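Local coordinates for IS607 family transposase IS1535 (PDB 6DGB) that acts as a serine recombinase that moves an IS607-family transposon, probably binding DNA and exchanging its strands, seen here as its C-terminal catalytic domain, at the interface of chains A and B. Residues are numbered along the deposited sequence; one frame, centred on the assembly and turned at random. Chains: chain A/B, IS607 family transposase IS1535.

The interface of chains A and B. Residues chain A 53-54, 57-58, 81, 84-85; chain B 80-81, 83-84.
A:Leu57, on helix 51-58, lies across helix 78-86 of the other subunit and meets it with its CB and its CD1 branch. Its CB sits over the backbone of B:Ala84, 3.9 Å from that residue's N and 4.1 Å from CA. CG, anti to the carbonyl carbon (chi1 -64°), carries the chain on toward B:His80, and the CD1 branch ends 3.8 Å from the histidine CB. The same methyl also touches B:His80 O. A:Leu81 comes to that turn from A's own helix 78-86: its CD2 lies 3.5 Å from B:His80 O and also packs on the histidine CB. Around the two-fold, CD2 of A:Leu81 lies 3.8 Å from B:Leu81 N, and B:Leu81 CD2 equally far from A:Leu81 N. The imidazole of B:His80 turns toward helix 51-58, where CD2 of A:Leu53 stands 4.2 Å above one ring face, toward the rim.

One turn further along B's helix, B:Ala83 faces the end of helix 51-58, its O 3.4 Å from A:Ser58 CA and its methyl next to A:Arg54 O. That carbonyl also takes a hydrogen bond from A:Ser58 OG (2.9 Å), the hydroxyl tilted 36° out of the carbonyl plane. No polar pair bonds across this patch, so the contact rests on apolar packing, largely A's leucines against B's helix backbone, histidine CB and alanine methyls. With its two-fold twin, it joins the catalytic domains directly and probably helps hold the transposase dimer together.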
ATOM      1  N   LEU A  53     -11.341  -7.455   3.704  1.00 35.00           N
ATOM      2  CA  LEU A  53     -10.648  -7.277   2.421  1.00 32.79           C
ATOM      3  C   LEU A  53      -9.646  -8.403   2.168  1.00 38.12           C
ATOM      4  O   LEU A  53      -9.434  -8.792   1.014  1.00 37.57           O
ATOM      5  CB  LEU A  53      -9.978  -5.893   2.300  1.00 30.57           C
ATOM      6  CG  LEU A  53      -9.307  -5.554   0.957  1.00 33.01           C
ATOM      7  CD1 LEU A  53     -10.289  -5.574  -0.208  1.00 31.72           C
ATOM      8  CD2 LEU A  53      -8.663  -4.227   1.020  1.00 35.93           C
ATOM      9  N   ARG A  54      -9.050  -8.939   3.250  1.00 35.52           N
ATOM     10  CA  ARG A  54      -8.129 -10.067   3.190  1.00 36.05           C
ATOM     11  C   ARG A  54      -8.908 -11.270   2.640  1.00 37.41           C
ATOM     12  O   ARG A  54      -8.518 -11.828   1.619  1.00 37.00           O
ATOM     13  CB  ARG A  54      -7.536 -10.347   4.586  1.00 41.30           C
ATOM     14  CG  ARG A  54      -6.542 -11.523   4.657  1.00 59.28           C
ATOM     15  CD  ARG A  54      -5.982 -11.763   6.055  1.00 79.35           C
ATOM     16  NE  ARG A  54      -7.029 -11.894   7.081  1.00 96.03           N
ATOM     17  CZ  ARG A  54      -7.565 -13.043   7.486  1.00108.87           C
ATOM     18  NH1 ARG A  54      -7.161 -14.196   6.964  1.00 92.45           N
ATOM     19  NH2 ARG A  54      -8.513 -13.048   8.414  1.00 96.04           N
ATOM     20  N   LEU A  57      -9.748 -10.661  -1.065  1.00 30.97           N
ATOM     21  CA  LEU A  57      -8.580 -10.825  -1.927  1.00 29.73           C
ATOM     22  C   LEU A  57      -8.086 -12.265  -2.000  1.00 36.58           C
ATOM     23  O   LEU A  57      -7.664 -12.698  -3.072  1.00 36.73           O
ATOM     24  CB  LEU A  57      -7.442  -9.864  -1.569  1.00 27.87           C
ATOM     25  CG  LEU A  57      -7.735  -8.376  -1.751  1.00 28.29           C
ATOM     26  CD1 LEU A  57      -6.623  -7.518  -1.156  1.00 26.46           C
ATOM     27  CD2 LEU A  57      -8.074  -8.032  -3.182  1.00 26.18           C
ATOM     28  N   SER A  58      -8.185 -13.021  -0.896  1.00 35.31           N
ATOM     29  CA  SER A  58      -7.761 -14.423  -0.879  1.00 37.71           C
ATOM     30  C   SER A  58      -8.787 -15.365  -1.523  1.00 46.63           C
ATOM     31  O   SER A  58      -8.439 -16.501  -1.816  1.00 50.28           O
ATOM     32  CB  SER A  58      -7.404 -14.872   0.532  1.00 41.79           C
ATOM     33  OG  SER A  58      -8.490 -14.726   1.430  1.00 54.06           O
ATOM     34  N   LEU A  81      -1.893  -4.280  -6.277  1.00 34.90           N
ATOM     35  CA  LEU A  81      -2.986  -5.221  -6.026  1.00 34.45           C
ATOM     36  C   LEU A  81      -3.621  -5.589  -7.364  1.00 39.81           C
ATOM     37  O   LEU A  81      -3.814  -6.778  -7.623  1.00 42.26           O
ATOM     38  CB  LEU A  81      -4.062  -4.610  -5.127  1.00 32.88           C
ATOM     39  CG  LEU A  81      -3.860  -4.695  -3.621  1.00 36.58           C
ATOM     40  CD1 LEU A  81      -5.030  -4.056  -2.898  1.00 33.42           C
ATOM     41  CD2 LEU A  81      -3.709  -6.129  -3.161  1.00 42.69           C
ATOM     42  N   ALA A  84      -1.271  -7.909  -9.276  1.00 34.87           N
ATOM     43  CA  ALA A  84      -1.343  -9.269  -8.730  1.00 35.65           C
ATOM     44  C   ALA A  84      -2.653  -9.976  -9.159  1.00 36.37           C
ATOM     45  O   ALA A  84      -2.603 -11.131  -9.586  1.00 37.65           O
ATOM     46  CB  ALA A  84      -1.244  -9.221  -7.211  1.00 35.64           C
ATOM     47  N   LEU A  85      -3.800  -9.262  -9.084  1.00 28.69           N
ATOM     48  CA  LEU A  85      -5.140  -9.774  -9.423  1.00 27.74           C
ATOM     49  C   LEU A  85      -5.292 -10.074 -10.917  1.00 32.38           C
ATOM     50  O   LEU A  85      -5.898 -11.088 -11.284  1.00 31.41           O
ATOM     51  CB  LEU A  85      -6.256  -8.805  -8.956  1.00 25.32           C
ATOM     52  CG  LEU A  85      -6.475  -8.742  -7.468  1.00 27.40           C
ATOM     53  CD1 LEU A  85      -7.346  -7.593  -7.096  1.00 25.85           C
ATOM     54  CD2 LEU A  85      -7.034 -10.030  -6.940  1.00 29.71           C
TER
ATOM     55  N   HIS B  80      -2.026  -7.315   2.010  1.00 34.45           N
ATOM     56  CA  HIS B  80      -3.071  -7.400   0.983  1.00 35.43           C
ATOM     57  C   HIS B  80      -2.563  -8.016  -0.301  1.00 35.56           C
ATOM     58  O   HIS B  80      -3.289  -8.801  -0.914  1.00 34.62           O
ATOM     59  CB  HIS B  80      -3.743  -6.036   0.748  1.00 37.32           C
ATOM     60  CG  HIS B  80      -4.375  -5.471   1.992  1.00 41.33           C
ATOM     61  ND1 HIS B  80      -5.332  -6.187   2.709  1.00 44.50           N
ATOM     62  CD2 HIS B  80      -4.125  -4.306   2.635  1.00 42.67           C
ATOM     63  CE1 HIS B  80      -5.643  -5.430   3.747  1.00 44.10           C
ATOM     64  NE2 HIS B  80      -4.933  -4.295   3.756  1.00 43.39           N
ATOM     65  N   LEU B  81      -1.308  -7.685  -0.694  1.00 30.96           N
ATOM     66  CA  LEU B  81      -0.634  -8.275  -1.847  1.00 31.14           C
ATOM     67  C   LEU B  81      -0.489  -9.783  -1.610  1.00 35.67           C
ATOM     68  O   LEU B  81      -0.828 -10.565  -2.501  1.00 35.77           O
ATOM     69  CB  LEU B  81       0.773  -7.672  -2.051  1.00 30.37           C
ATOM     70  CG  LEU B  81       0.888  -6.402  -2.864  1.00 33.66           C
ATOM     71  CD1 LEU B  81       2.339  -5.979  -2.968  1.00 32.08           C
ATOM     72  CD2 LEU B  81       0.345  -6.596  -4.258  1.00 36.98           C
ATOM     73  N   ALA B  83      -2.257 -11.660   0.399  1.00 31.49           N
ATOM     74  CA  ALA B  83      -3.604 -12.214   0.357  1.00 31.95           C
ATOM     75  C   ALA B  83      -4.044 -12.455  -1.083  1.00 36.16           C
ATOM     76  O   ALA B  83      -4.479 -13.553  -1.396  1.00 39.03           O
ATOM     77  CB  ALA B  83      -4.577 -11.290   1.061  1.00 32.62           C
ATOM     78  N   ALA B  84      -3.895 -11.457  -1.969  1.00 29.75           N
ATOM     79  CA  ALA B  84      -4.253 -11.591  -3.381  1.00 29.35           C
ATOM     80  C   ALA B  84      -3.438 -12.727  -4.060  1.00 32.72           C
ATOM     81  O   ALA B  84      -4.021 -13.540  -4.782  1.00 33.85           O
ATOM     82  CB  ALA B  84      -4.022 -10.264  -4.090  1.00 29.00           C
TER